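Local structure of GMP reductase (Trypanosoma brucei brucei, 6JIG) at the interface of chains A and B. The protein catalyses the NADPH-dependent reductive deamination of GMP to IMP and is regulated allosterically through its CBS domain, with changes of oligomeric state. Numbering follows the deposited sequence. Chains: chain A/B, GMP reductase.

The interface of chains A and B. Residues chain A 313, 321, 328-329; chain B 19, 479, 482-483.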
# COMPACT_ATOMS: atom_id res chain seq x y z
N GLY A 313 -15.59 21.86 19.02
CA GLY A 313 -14.54 21.12 18.36
C GLY A 313 -14.75 19.67 17.91
O GLY A 313 -13.99 19.20 17.05
N ARG A 321 -10.00 22.67 17.36
CA ARG A 321 -9.01 22.19 18.31
C ARG A 321 -7.60 22.25 17.72
O ARG A 321 -6.63 22.38 18.47
CB ARG A 321 -9.38 20.76 18.77
CG ARG A 321 -10.75 20.72 19.47
CD ARG A 321 -11.18 19.32 19.90
NE ARG A 321 -12.52 19.30 20.51
CZ ARG A 321 -13.07 18.23 21.06
NH1 ARG A 321 -12.40 17.07 21.11
NH2 ARG A 321 -14.29 18.31 21.57
N VAL A 328 -13.43 20.74 24.48
CA VAL A 328 -13.67 19.86 25.63
C VAL A 328 -14.12 18.52 25.06
O VAL A 328 -15.01 18.49 24.20
CB VAL A 328 -14.73 20.42 26.59
CG1 VAL A 328 -14.96 19.44 27.76
CG2 VAL A 328 -14.34 21.78 27.11
N PRO A 329 -13.53 17.40 25.50
CA PRO A 329 -14.00 16.09 25.04
C PRO A 329 -15.50 15.96 25.28
O PRO A 329 -16.01 16.35 26.33
CB PRO A 329 -13.19 15.11 25.91
CG PRO A 329 -11.86 15.89 26.11
CD PRO A 329 -12.35 17.30 26.37
N LEU B 19 -6.48 20.20 25.83
CA LEU B 19 -7.18 21.26 25.11
C LEU B 19 -7.36 22.44 26.03
O LEU B 19 -7.38 22.28 27.25
CB LEU B 19 -8.56 20.80 24.63
CG LEU B 19 -8.56 19.62 23.67
CD1 LEU B 19 -10.00 19.13 23.56
CD2 LEU B 19 -8.02 20.04 22.31
N GLY B 479 -9.95 11.04 22.82
CA GLY B 479 -10.25 12.46 22.70
C GLY B 479 -9.43 13.14 21.63
O GLY B 479 -9.93 14.01 20.90
N GLU B 482 -10.95 12.53 18.16
CA GLU B 482 -12.11 13.39 17.94
C GLU B 482 -11.71 14.83 17.63
O GLU B 482 -12.53 15.59 17.09
CB GLU B 482 -13.04 13.35 19.16
N SER B 483 -10.47 15.22 17.93
CA SER B 483 -10.10 16.62 17.87
C SER B 483 -9.72 17.04 16.45
O SER B 483 -10.06 18.16 16.02
CB SER B 483 -8.98 16.87 18.88
OG SER B 483 -9.51 16.66 20.19
O HOH W 1 -11.78 20.59 16.35
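Helix 320-323 of chain A and the loop at A:Pro329 meet the C-terminal end of helix 477-483 and strand 18-20 of chain B. A:Arg321 reaches across between B:Ser483 and B:Leu19. With CG anti to its own carbonyl carbon (chi1 -61°) and the chain extended from there to NE, its methylenes pass between the leucine and the serine and deliver the guanidinium edge to the latter. NH1 donates to the hydroxyl OG of B:Ser483 at 3.1 Å, a nearly straight bond (170° at H) lying in the guanidinium plane. The small serine suits the helix end because its hydroxyl works twice: OG donates to the carbonyl O of B:Gly479, one turn earlier, at 2.8 Å, and so can serve as acceptor for the arginine. That second bond should help to hold the hydroxyl's orientation. Arginine also supplies an apolar stem: its CD packs on CB of B:Ser483 at 3.5 Å and on CD1 of B:Leu19 at 3.8 Å. The branched leucine crosses this stem at an angle, CD2 lying by CB and CG of the arginine, while CD1 also meets CD of A:Pro329, the two side chains pointing at each other. A water joins the backbones, linking A:Gly313 O, A:Arg321 N and, at 3.0 Å, B:Ser483 O. A:Gly313, at a positive phi of 99° that glycine adopts easily, belongs to the potassium-binding loop. The patch is one part of a subunit interface in this oligomeric enzyme, centred about 8 Å from the engineered A:Ala318 at the catalytic cysteine position, where the neighbour's C-terminal helix packs against the segment following the active-site loop of the catalytic barrel.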